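Local coordinates for protein excinuclease ABC, subunit A. (Deinococcus radiodurans, PDB 2VF7) that binds DNA and hydrolyses ATP as a zinc-containing UvrA-family ABC protein, and probably helps recognise damaged DNA for excision repair, at residues S527-S532 and D800-I805; L412-T417 and H791-V796; L503-V508 and L516-P521; R585-D590 and T753-D758. The protein carries 1 engineered substitution. All coordinates share one frame; numbering follows the deposited sequence. Where two conformers were deposited one is given.

Interaction 1 of 4, residues S527-S532 and D800-I805. With ADP (adenosine-5'-diphosphate), chain D.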
# COMPACT_ATOMS: atom_id res chain seq x y z
N SER A 527 -0.05 -21.35 -41.93
CA SER A 527 -0.23 -20.12 -41.16
C SER A 527 -1.68 -19.67 -41.23
O SER A 527 -2.25 -19.54 -42.30
CB SER A 527 0.68 -19.02 -41.72
OG SER A 527 2.04 -19.25 -41.40
N VAL A 528 -2.27 -19.42 -40.08
CA VAL A 528 -3.63 -18.88 -40.04
C VAL A 528 -3.59 -17.38 -39.68
O VAL A 528 -3.37 -17.00 -38.52
CB VAL A 528 -4.50 -19.67 -39.06
CG1 VAL A 528 -5.89 -19.10 -39.03
CG2 VAL A 528 -4.52 -21.16 -39.47
N THR A 529 -3.83 -16.56 -40.70
CA THR A 529 -3.71 -15.12 -40.60
C THR A 529 -5.05 -14.37 -40.64
O THR A 529 -6.10 -14.96 -40.88
CB THR A 529 -2.75 -14.57 -41.71
OG1 THR A 529 -3.37 -14.70 -42.99
CG2 THR A 529 -1.45 -15.34 -41.75
N GLY A 530 -5.01 -13.06 -40.42
CA GLY A 530 -6.23 -12.26 -40.30
C GLY A 530 -6.12 -11.17 -39.24
O GLY A 530 -5.24 -11.22 -38.37
N VAL A 531 -7.01 -10.18 -39.34
CA VAL A 531 -7.16 -9.04 -38.41
C VAL A 531 -7.40 -9.49 -36.95
O VAL A 531 -7.87 -10.61 -36.72
CB VAL A 531 -8.31 -8.10 -38.95
CG1 VAL A 531 -9.23 -7.58 -37.86
CG2 VAL A 531 -7.76 -6.97 -39.82
N SER A 532 -7.07 -8.64 -35.97
CA SER A 532 -7.34 -8.96 -34.56
C SER A 532 -8.84 -9.03 -34.37
O SER A 532 -9.58 -8.19 -34.87
CB SER A 532 -6.75 -7.92 -33.62
OG SER A 532 -5.45 -7.53 -34.01
N ASP A 800 3.90 -23.29 -46.17
CA ASP A 800 3.55 -24.06 -47.39
C ASP A 800 2.11 -23.79 -47.85
O ASP A 800 1.79 -23.99 -49.03
CB ASP A 800 3.74 -25.55 -47.15
CG ASP A 800 5.15 -25.91 -46.73
OD1 ASP A 800 6.05 -25.75 -47.57
OD2 ASP A 800 5.36 -26.36 -45.58
N TRP A 801 1.27 -23.36 -46.91
CA TRP A 801 -0.15 -23.03 -47.14
C TRP A 801 -0.56 -21.87 -46.22
O TRP A 801 0.13 -21.59 -45.24
CB TRP A 801 -1.01 -24.26 -46.89
CG TRP A 801 -2.41 -24.17 -47.42
CD1 TRP A 801 -3.53 -23.87 -46.70
CD2 TRP A 801 -2.85 -24.40 -48.77
NE1 TRP A 801 -4.63 -23.88 -47.50
CE2 TRP A 801 -4.25 -24.21 -48.78
CE3 TRP A 801 -2.20 -24.75 -49.97
CZ2 TRP A 801 -5.02 -24.35 -49.96
CZ3 TRP A 801 -2.97 -24.89 -51.13
CH2 TRP A 801 -4.36 -24.68 -51.12
N VAL A 802 -1.67 -21.18 -46.53
CA VAL A 802 -2.16 -20.03 -45.74
C VAL A 802 -3.69 -19.95 -45.69
O VAL A 802 -4.35 -20.13 -46.71
CB VAL A 802 -1.60 -18.64 -46.23
CG1 VAL A 802 -2.20 -17.49 -45.43
CG2 VAL A 802 -0.07 -18.58 -46.17
N LEU A 803 -4.23 -19.68 -44.51
CA LEU A 803 -5.67 -19.48 -44.31
C LEU A 803 -5.98 -18.07 -43.79
O LEU A 803 -5.73 -17.76 -42.63
CB LEU A 803 -6.23 -20.52 -43.32
CG LEU A 803 -6.90 -21.82 -43.81
CD1 LEU A 803 -5.95 -22.70 -44.60
CD2 LEU A 803 -7.40 -22.59 -42.61
N ASP A 804 -6.50 -17.23 -44.66
CA ASP A 804 -6.83 -15.86 -44.27
C ASP A 804 -8.26 -15.83 -43.74
O ASP A 804 -9.20 -16.20 -44.43
CB ASP A 804 -6.68 -14.90 -45.45
CG ASP A 804 -6.59 -13.47 -45.02
OD1 ASP A 804 -5.79 -13.19 -44.10
OD2 ASP A 804 -7.28 -12.60 -45.59
N ILE A 805 -8.41 -15.39 -42.50
CA ILE A 805 -9.68 -15.46 -41.82
C ILE A 805 -10.34 -14.10 -41.73
O ILE A 805 -9.67 -13.08 -41.52
CB ILE A 805 -9.53 -16.10 -40.41
CG1 ILE A 805 -9.12 -17.58 -40.54
CG2 ILE A 805 -10.80 -15.95 -39.59
CD1 ILE A 805 -9.98 -18.45 -41.50
PB ADP D . -8.37 -13.29 -33.02
O1B ADP D . -7.87 -12.03 -32.36
O2B ADP D . -7.85 -14.59 -32.46
O3B ADP D . -8.28 -13.19 -34.52
PA ADP D . -10.69 -14.33 -31.61
O1A ADP D . -10.58 -13.75 -30.24
O2A ADP D . -10.29 -15.75 -31.87
O3A ADP D . -9.96 -13.37 -32.68
O5' ADP D . -12.26 -14.25 -31.96
C5' ADP D . -12.88 -13.03 -32.35
C4' ADP D . -14.28 -12.86 -31.79
O4' ADP D . -14.58 -13.85 -30.82
C3' ADP D . -14.34 -11.52 -31.07
O3' ADP D . -15.60 -10.91 -31.30
C2' ADP D . -14.17 -11.89 -29.60
O2' ADP D . -14.73 -10.92 -28.70
C1' ADP D . -14.84 -13.25 -29.53
N9 ADP D . -14.27 -14.05 -28.42
C8 ADP D . -13.10 -14.72 -28.45
N7 ADP D . -12.86 -15.36 -27.28
C5 ADP D . -13.91 -15.09 -26.48
C6 ADP D . -14.31 -15.45 -25.09
N6 ADP D . -13.51 -16.24 -24.33
N1 ADP D . -15.49 -14.96 -24.62
C2 ADP D . -16.29 -14.17 -25.37
N3 ADP D . -15.99 -13.80 -26.63
C4 ADP D . -14.84 -14.22 -27.23
O HOH W 1 -8.41 -10.72 -42.04
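Ser-527 and Leu-803 belong to a parallel ladder of two adjacent strands inclined by 20°. Leu-803 N donates to Ser-527 O at 3.0 Å, then Thr-529 N to Leu-803 O, and Ile-805 N to Thr-529 O at 2.9 Å. The first rung, Ser-527 N to Trp-801 O, is weak. Strand 527-529 runs directly into the P-loop (Walker A) of an ABC ATPase domain, and strand 801-805 is its sheet neighbour. Next comes Gly-530: its backbone angles (phi 142°, psi 161°) suit glycine, and with no CB to strike Ile-805 O its CA lies 3.7 Å from that oxygen. One water then spans the gap, accepting from Val-531 N and donating to Ile-805 O at 2.7 Å. Val-531 O approaches ADP O3B to 3.4 Å, while Lys-536 NZ hydrogen-bonds Gly-530 O. Among polar groups, the Thr-529 and Asp-804 side chains cross at about a right angle, OG1 donating to OD1, a bond left doubtful by the uncertain placing of OD1; Asp-804 OD2 is hydrogen-bonded to Ser-831 OG. Apolar contact comes from beta-branched residues, well suited to strands: Val-528 CG1, anti to the backbone N, reaches Ile-805 CG1 at 3.9 Å. On the Val-528 face Leu-803 packs on Val-518 and Phe-520.

Interaction 2 of 4, residues L412-T417 and H791-V796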
# COMPACT_ATOMS: atom_id res chain seq x y z
N LEU A 412 -0.96 -7.83 -33.25
CA LEU A 412 -1.43 -6.84 -34.19
C LEU A 412 -1.09 -7.24 -35.61
O LEU A 412 0.05 -7.64 -35.90
CB LEU A 412 -0.82 -5.46 -33.91
CG LEU A 412 -1.72 -4.31 -33.45
CD1 LEU A 412 -1.15 -3.03 -33.95
CD2 LEU A 412 -3.11 -4.47 -33.99
N HIS A 413 -2.09 -7.10 -36.48
CA HIS A 413 -1.94 -7.20 -37.92
C HIS A 413 -1.21 -5.97 -38.48
O HIS A 413 -1.44 -4.87 -37.99
CB HIS A 413 -3.33 -7.25 -38.55
CG HIS A 413 -3.33 -7.74 -39.96
ND1 HIS A 413 -3.40 -9.08 -40.28
CD2 HIS A 413 -3.24 -7.08 -41.13
CE1 HIS A 413 -3.38 -9.21 -41.59
NE2 HIS A 413 -3.27 -8.01 -42.13
N PRO A 414 -0.37 -6.15 -39.53
CA PRO A 414 0.32 -5.00 -40.14
C PRO A 414 -0.62 -3.91 -40.64
O PRO A 414 -0.22 -2.75 -40.70
CB PRO A 414 1.09 -5.61 -41.31
CG PRO A 414 1.23 -7.03 -40.99
CD PRO A 414 0.02 -7.41 -40.19
N ALA A 415 -1.86 -4.27 -40.98
CA ALA A 415 -2.87 -3.30 -41.41
C ALA A 415 -3.31 -2.35 -40.30
O ALA A 415 -3.95 -1.34 -40.58
CB ALA A 415 -4.08 -4.01 -41.99
N ASP A 416 -2.96 -2.67 -39.05
CA ASP A 416 -3.42 -1.90 -37.90
C ASP A 416 -2.34 -1.13 -37.12
O ASP A 416 -2.67 -0.49 -36.14
CB ASP A 416 -4.20 -2.80 -36.94
CG ASP A 416 -5.53 -3.27 -37.52
OD1 ASP A 416 -6.06 -2.62 -38.45
OD2 ASP A 416 -6.05 -4.30 -37.04
N THR A 417 -1.08 -1.18 -37.56
CA THR A 417 0.01 -0.57 -36.78
C THR A 417 -0.01 0.97 -36.77
O THR A 417 0.41 1.58 -35.79
CB THR A 417 1.45 -1.12 -37.13
OG1 THR A 417 2.04 -0.35 -38.18
CG2 THR A 417 1.41 -2.59 -37.52
N HIS A 791 0.87 -13.78 -37.08
CA HIS A 791 0.61 -12.35 -37.24
C HIS A 791 1.67 -11.62 -38.06
O HIS A 791 1.43 -10.52 -38.54
CB HIS A 791 0.47 -11.65 -35.87
CG HIS A 791 -0.58 -12.25 -34.98
ND1 HIS A 791 -0.29 -13.19 -34.01
CD2 HIS A 791 -1.92 -12.05 -34.93
CE1 HIS A 791 -1.41 -13.55 -33.40
NE2 HIS A 791 -2.41 -12.87 -33.93
N LYS A 792 2.85 -12.22 -38.20
CA LYS A 792 3.91 -11.57 -38.98
C LYS A 792 4.24 -12.24 -40.30
O LYS A 792 4.37 -13.47 -40.41
CB LYS A 792 5.17 -11.33 -38.13
CG LYS A 792 5.73 -12.54 -37.43
CD LYS A 792 6.97 -12.17 -36.61
CE LYS A 792 6.62 -11.68 -35.19
NZ LYS A 792 7.84 -11.63 -34.30
N MET A 793 4.38 -11.40 -41.31
CA MET A 793 4.48 -11.82 -42.69
C MET A 793 5.80 -12.48 -43.01
O MET A 793 5.90 -13.19 -43.99
CB MET A 793 4.19 -10.64 -43.61
CG MET A 793 2.79 -10.02 -43.42
SD MET A 793 1.41 -11.20 -43.53
CE MET A 793 0.30 -10.62 -42.24
N GLN A 794 6.81 -12.24 -42.17
CA GLN A 794 8.12 -12.91 -42.28
C GLN A 794 7.94 -14.42 -42.22
O GLN A 794 8.51 -15.15 -43.02
CB GLN A 794 9.07 -12.44 -41.15
CG GLN A 794 10.52 -13.00 -41.22
CD GLN A 794 11.34 -12.75 -39.93
OE1 GLN A 794 10.78 -12.48 -38.85
NE2 GLN A 794 12.67 -12.85 -40.04
N VAL A 795 7.13 -14.86 -41.26
CA VAL A 795 6.87 -16.27 -41.01
C VAL A 795 5.83 -16.84 -41.96
O VAL A 795 5.94 -17.99 -42.39
CB VAL A 795 6.40 -16.48 -39.55
CG1 VAL A 795 5.80 -17.87 -39.36
CG2 VAL A 795 7.56 -16.28 -38.60
N VAL A 796 4.82 -16.04 -42.28
CA VAL A 796 3.76 -16.42 -43.21
C VAL A 796 4.29 -16.61 -44.64
O VAL A 796 3.77 -17.40 -45.41
CB VAL A 796 2.60 -15.39 -43.15
CG1 VAL A 796 1.48 -15.70 -44.16
CG2 VAL A 796 2.03 -15.34 -41.75
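Met-793 and Pro-414 make the tight half of this contact. The terminal methyl, Met-793 CE, sits against the proline ring, 3.8 Å from Pro-414 CD and 3.9 Å from Pro-414 CG, and also reaches His-413 CE1 at 4.0 Å. A flexible thioether suits the place: CG lies anti to the carbonyl carbon (chi1 -60°), and the chain bends again at chi2 and chi3, which brings the methyl back to the loop. Pro-414 CD also lies 3.3 Å above the plane of the His-413 ring, offset toward the rim. Helix 834-840 closes over the group, with Tyr-836 against Pro-414 and Ala-840 against Met-793. The other half is looser. His-791 CB is 4.0 Å from Leu-412 O and His-791 O is 3.8 Å from Pro-414 CD, while the partly exposed imidazole of His-791 is close to Lys-536 and about 6 Å from ADP at the nearest atoms. His-413 ND1 bonds weakly to Gly-530 O. By sequence, Leu-412 and His-413 lie at the end of what is probably the D-loop that follows the Walker B strand of the first half, and His-791 resembles the H-loop (switch) histidine of the second, a D-loop-to-H-loop meeting as in head-to-tail ABC dimers.

Interaction 3 of 4, residues L503-V508 and L516-P521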
# COMPACT_ATOMS: atom_id res chain seq x y z
N LEU A 503 -7.39 -32.47 -43.63
CA LEU A 503 -8.19 -32.51 -42.40
C LEU A 503 -9.37 -31.55 -42.55
O LEU A 503 -9.18 -30.37 -42.87
CB LEU A 503 -7.32 -32.12 -41.20
CG LEU A 503 -7.51 -32.60 -39.74
CD1 LEU A 503 -7.93 -31.48 -38.78
CD2 LEU A 503 -8.42 -33.84 -39.61
N GLU A 504 -10.58 -32.04 -42.33
CA GLU A 504 -11.80 -31.23 -42.47
C GLU A 504 -12.40 -30.86 -41.11
O GLU A 504 -12.68 -31.73 -40.28
CB GLU A 504 -12.85 -31.95 -43.34
CG GLU A 504 -12.38 -32.30 -44.77
CD GLU A 504 -13.46 -32.99 -45.61
OE1 GLU A 504 -14.50 -33.41 -45.03
OE2 GLU A 504 -13.28 -33.11 -46.85
N LEU A 505 -12.55 -29.55 -40.89
CA LEU A 505 -13.27 -29.02 -39.72
C LEU A 505 -14.53 -28.32 -40.23
O LEU A 505 -14.48 -27.20 -40.75
CB LEU A 505 -12.38 -28.05 -38.93
CG LEU A 505 -12.28 -28.03 -37.40
CD1 LEU A 505 -11.69 -26.71 -36.97
CD2 LEU A 505 -13.59 -28.25 -36.67
N ASN A 506 -15.66 -29.02 -40.11
CA ASN A 506 -16.94 -28.57 -40.62
C ASN A 506 -17.92 -28.16 -39.52
O ASN A 506 -17.90 -28.72 -38.41
CB ASN A 506 -17.57 -29.67 -41.48
CG ASN A 506 -16.67 -30.12 -42.63
OD1 ASN A 506 -16.30 -29.32 -43.50
ND2 ASN A 506 -16.32 -31.41 -42.63
N GLY A 507 -18.77 -27.18 -39.83
CA GLY A 507 -19.86 -26.75 -38.94
C GLY A 507 -19.38 -26.10 -37.66
O GLY A 507 -19.92 -26.37 -36.58
N VAL A 508 -18.38 -25.24 -37.79
CA VAL A 508 -17.71 -24.62 -36.66
C VAL A 508 -18.53 -23.45 -36.12
O VAL A 508 -18.42 -22.33 -36.63
CB VAL A 508 -16.26 -24.15 -37.04
CG1 VAL A 508 -15.48 -23.72 -35.81
CG2 VAL A 508 -15.51 -25.25 -37.78
N LEU A 516 -19.15 -22.57 -40.25
CA LEU A 516 -18.00 -22.41 -41.14
C LEU A 516 -17.28 -23.73 -41.38
O LEU A 516 -16.98 -24.45 -40.44
CB LEU A 516 -17.01 -21.40 -40.51
CG LEU A 516 -15.59 -21.31 -41.08
CD1 LEU A 516 -15.57 -20.52 -42.37
CD2 LEU A 516 -14.63 -20.70 -40.06
N ASP A 517 -17.02 -24.03 -42.65
CA ASP A 517 -16.28 -25.23 -43.07
C ASP A 517 -14.89 -24.86 -43.62
O ASP A 517 -14.78 -24.02 -44.52
CB ASP A 517 -17.06 -26.00 -44.15
CG ASP A 517 -18.54 -26.22 -43.79
OD1 ASP A 517 -19.33 -26.51 -44.71
OD2 ASP A 517 -18.91 -26.12 -42.61
N VAL A 518 -13.86 -25.51 -43.09
CA VAL A 518 -12.47 -25.16 -43.39
C VAL A 518 -11.59 -26.43 -43.55
O VAL A 518 -11.87 -27.47 -42.94
CB VAL A 518 -11.90 -24.19 -42.31
CG1 VAL A 518 -11.58 -24.93 -41.04
CG2 VAL A 518 -10.69 -23.43 -42.81
N ARG A 519 -10.56 -26.34 -44.39
CA ARG A 519 -9.65 -27.47 -44.62
C ARG A 519 -8.21 -27.16 -44.24
O ARG A 519 -7.68 -26.11 -44.59
CB ARG A 519 -9.71 -27.93 -46.08
CG ARG A 519 -11.09 -28.33 -46.57
CD ARG A 519 -11.07 -29.66 -47.31
NE ARG A 519 -10.45 -29.59 -48.63
CZ ARG A 519 -10.20 -30.65 -49.40
NH1 ARG A 519 -10.51 -31.88 -48.99
NH2 ARG A 519 -9.65 -30.49 -50.60
N PHE A 520 -7.57 -28.08 -43.52
CA PHE A 520 -6.15 -27.95 -43.19
C PHE A 520 -5.38 -29.10 -43.85
O PHE A 520 -5.68 -30.25 -43.58
CB PHE A 520 -5.91 -28.01 -41.67
CG PHE A 520 -6.70 -27.00 -40.87
CD1 PHE A 520 -7.92 -27.36 -40.29
CD2 PHE A 520 -6.19 -25.72 -40.63
CE1 PHE A 520 -8.64 -26.44 -39.51
CE2 PHE A 520 -6.90 -24.80 -39.85
CZ PHE A 520 -8.13 -25.15 -39.30
N PRO A 521 -4.36 -28.79 -44.67
CA PRO A 521 -3.53 -29.81 -45.33
C PRO A 521 -2.59 -30.49 -44.34
O PRO A 521 -2.21 -29.86 -43.35
CB PRO A 521 -2.72 -29.00 -46.33
CG PRO A 521 -2.58 -27.67 -45.70
CD PRO A 521 -3.90 -27.43 -45.01
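Leu-503 and Phe-520 form a hydrogen-bonded antiparallel pair, with Leu-503 N to Phe-520 O at 2.8 Å and Phe-520 N to Leu-503 O at 2.9 Å. Leu-505 N to Val-518 O and Val-518 N to Leu-505 O are both 3.0 Å. Near the turn a side chain takes over: Gly-507 N donates to Asp-517 OD2 at 3.0 Å, on its anti side and 29° out of the carboxylate plane. Glycine suits this corner because its phi is positive (67°). Further out, the extended Glu-504 lies beside Arg-519, pointing the same way, and their long salt bridge spans 3.7 Å from Glu-504 OE2 to Arg-519 NH1; Arg-519 also makes a cation-pi contact with Trp-502. The other face is apolar. Leu-505 CD1 touches the Phe-520 ring at its edge, 4.0 Å from CE1, and Leu-505 CB meets Val-518 CG1 at 3.9 Å. Leu-539 and Leu-544 of helix 536-551 cover this side. The pair belongs to the antiparallel beta subdomain of an ABC ATPase domain, flanking its nucleotide-binding core. Since the salt bridge is long and its arginine is modelled in two conformers, the backbone ladder and the buried apolar side chains probably hold the strands together more than the charges do.

Interaction 4 of 4, residues R585-D590 and T753-D758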
# COMPACT_ATOMS: atom_id res chain seq x y z
N ARG A 585 -1.35 -38.18 -32.94
CA ARG A 585 -1.32 -37.32 -31.77
C ARG A 585 -1.66 -35.87 -32.09
O ARG A 585 -1.40 -35.38 -33.19
CB ARG A 585 0.07 -37.35 -31.13
CG ARG A 585 0.40 -38.62 -30.41
CD ARG A 585 1.36 -38.31 -29.28
NE ARG A 585 2.51 -37.52 -29.72
CZ ARG A 585 3.21 -36.70 -28.93
NH1 ARG A 585 2.87 -36.54 -27.65
NH2 ARG A 585 4.23 -36.02 -29.43
N LEU A 586 -2.25 -35.21 -31.10
CA LEU A 586 -2.40 -33.78 -31.04
C LEU A 586 -1.39 -33.29 -30.02
O LEU A 586 -1.29 -33.82 -28.91
CB LEU A 586 -3.84 -33.44 -30.59
CG LEU A 586 -4.44 -32.05 -30.31
CD1 LEU A 586 -4.06 -31.52 -28.94
CD2 LEU A 586 -4.14 -31.03 -31.40
N VAL A 587 -0.61 -32.29 -30.40
CA VAL A 587 0.27 -31.59 -29.46
C VAL A 587 -0.01 -30.10 -29.57
O VAL A 587 0.17 -29.52 -30.64
CB VAL A 587 1.76 -31.88 -29.75
CG1 VAL A 587 2.64 -30.88 -29.02
CG2 VAL A 587 2.11 -33.29 -29.34
N ARG A 588 -0.48 -29.49 -28.49
CA ARG A 588 -0.69 -28.05 -28.53
C ARG A 588 0.41 -27.34 -27.75
O ARG A 588 0.80 -27.77 -26.67
CB ARG A 588 -2.10 -27.66 -28.05
CG ARG A 588 -2.24 -27.32 -26.56
CD ARG A 588 -3.38 -26.33 -26.32
NE ARG A 588 -3.22 -25.13 -27.13
CZ ARG A 588 -3.88 -23.99 -26.94
NH1 ARG A 588 -4.76 -23.87 -25.94
NH2 ARG A 588 -3.65 -22.95 -27.75
N VAL A 589 0.91 -26.25 -28.32
CA VAL A 589 1.95 -25.46 -27.68
C VAL A 589 1.41 -24.06 -27.38
O VAL A 589 1.25 -23.22 -28.27
CB VAL A 589 3.26 -25.43 -28.50
CG1 VAL A 589 4.31 -24.61 -27.81
CG2 VAL A 589 3.77 -26.85 -28.72
N ASP A 590 1.14 -23.84 -26.10
CA ASP A 590 0.59 -22.59 -25.56
C ASP A 590 1.67 -21.59 -25.15
O ASP A 590 2.85 -21.93 -25.02
CB ASP A 590 -0.32 -22.91 -24.35
CG ASP A 590 0.16 -24.13 -23.52
OD1 ASP A 590 -0.63 -24.65 -22.69
OD2 ASP A 590 1.32 -24.60 -23.67
N THR A 753 1.93 -36.70 -35.74
CA THR A 753 1.47 -35.70 -34.78
C THR A 753 1.17 -34.35 -35.44
O THR A 753 1.96 -33.85 -36.25
CB THR A 753 2.40 -35.58 -33.51
OG1 THR A 753 2.40 -34.23 -33.03
CG2 THR A 753 3.83 -36.00 -33.80
N VAL A 754 0.02 -33.78 -35.12
CA VAL A 754 -0.32 -32.42 -35.53
C VAL A 754 0.07 -31.47 -34.40
O VAL A 754 -0.37 -31.64 -33.25
CB VAL A 754 -1.83 -32.28 -35.92
CG1 VAL A 754 -2.74 -32.72 -34.78
CG2 VAL A 754 -2.18 -30.86 -36.35
N TYR A 755 0.93 -30.50 -34.71
CA TYR A 755 1.32 -29.47 -33.74
C TYR A 755 0.53 -28.21 -34.00
O TYR A 755 0.65 -27.62 -35.08
CB TYR A 755 2.81 -29.16 -33.84
CG TYR A 755 3.72 -30.29 -33.45
CD1 TYR A 755 4.04 -31.29 -34.36
CD2 TYR A 755 4.26 -30.38 -32.17
CE1 TYR A 755 4.86 -32.34 -34.03
CE2 TYR A 755 5.09 -31.44 -31.81
CZ TYR A 755 5.39 -32.41 -32.76
OH TYR A 755 6.20 -33.46 -32.46
N VAL A 756 -0.26 -27.78 -33.02
CA VAL A 756 -0.93 -26.49 -33.11
C VAL A 756 -0.27 -25.43 -32.21
O VAL A 756 -0.15 -25.59 -30.99
CB VAL A 756 -2.47 -26.57 -32.96
CG1 VAL A 756 -3.03 -27.79 -33.71
CG2 VAL A 756 -2.87 -26.61 -31.51
N LEU A 757 0.15 -24.35 -32.85
CA LEU A 757 0.99 -23.33 -32.24
C LEU A 757 0.38 -21.93 -32.40
O LEU A 757 -0.06 -21.53 -33.49
CB LEU A 757 2.37 -23.37 -32.91
CG LEU A 757 3.47 -24.43 -32.65
CD1 LEU A 757 2.97 -25.80 -32.27
CD2 LEU A 757 4.40 -24.55 -33.86
N ASP A 758 0.33 -21.17 -31.31
CA ASP A 758 -0.08 -19.77 -31.37
C ASP A 758 1.18 -18.92 -31.57
O ASP A 758 2.25 -19.28 -31.10
CB ASP A 758 -0.82 -19.41 -30.07
CG ASP A 758 -1.22 -17.95 -29.98
OD1 ASP A 758 -1.08 -17.38 -28.86
OD2 ASP A 758 -1.69 -17.37 -30.99
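Arg-585 to Val-589 and Thr-753 to Leu-757 pair as parallel strands, their axes 4.7 Å apart and inclined by 20°, with four backbone bonds running from Val-754 N to Arg-585 O through to Val-589 N to Val-756 O. This is the edge of the ABC ATPase core sheet. By sequence 753-758 matches the Walker B strand, ending in Asp-758, whose side chain is about 7 Å from ADP, and 585-590 leads to Gln-591, which fits the Q-loop glutamine. One face holds Leu-586, Val-754 and Val-756. The Leu-586 side chain crosses both valines obliquely, its CD2 4.0 Å from Val-754 CG1 and 4.1 Å from Val-756 CG1, and helix 536-551 packs on them; compact beta-branched residues fit such a strand beneath a helix. Beside them the aliphatic root of Arg-588 contributes, its CB 3.7 Å from Val-756 CG2. On the other face the Val-589 and Leu-757 side chains lie side by side, Val-589 CG2 3.8 Å from Leu-757 CD1. Val-587 likewise runs beside Tyr-755, CG1 to CD2 at 3.6 Å, while Tyr-755 OH is hydrogen-bonded to Glu-744 O. Arg-585 NH2 forms a salt bridge with Glu-744 OE1, with Val-587 CG2 over one face of its guanidinium, toward the rim. Buried among these groups is Thr-753 OG1, 3.3 Å above one face of the Tyr-755 ring near its rim, with no hydrogen-bonding partner in the model.

Following the chain, residues 412-417 open interaction 2 and wait 373 residues for their partner. Interaction 3 closes first, as a local pairing of 503-508 with 516-521 that precedes interactions 1 and 4. The next strand and its loop, 527-532, open interaction 1; within its span, 585-590 opens interaction 4 and 753-758 closes it. Residues 791-796 then close interaction 2 and 800-805 close interaction 1, so these two cross, while interaction 2 encloses both 3 and 4. Interactions 1 and 4 share one sheet, their centres 17 Å apart. Leu-803 joins interaction 1 to the antiparallel sheet of interaction 3, and Val-796 of interaction 2 packs on Thr-529 and Val-802, tying the 412-417 loop's partner to the core.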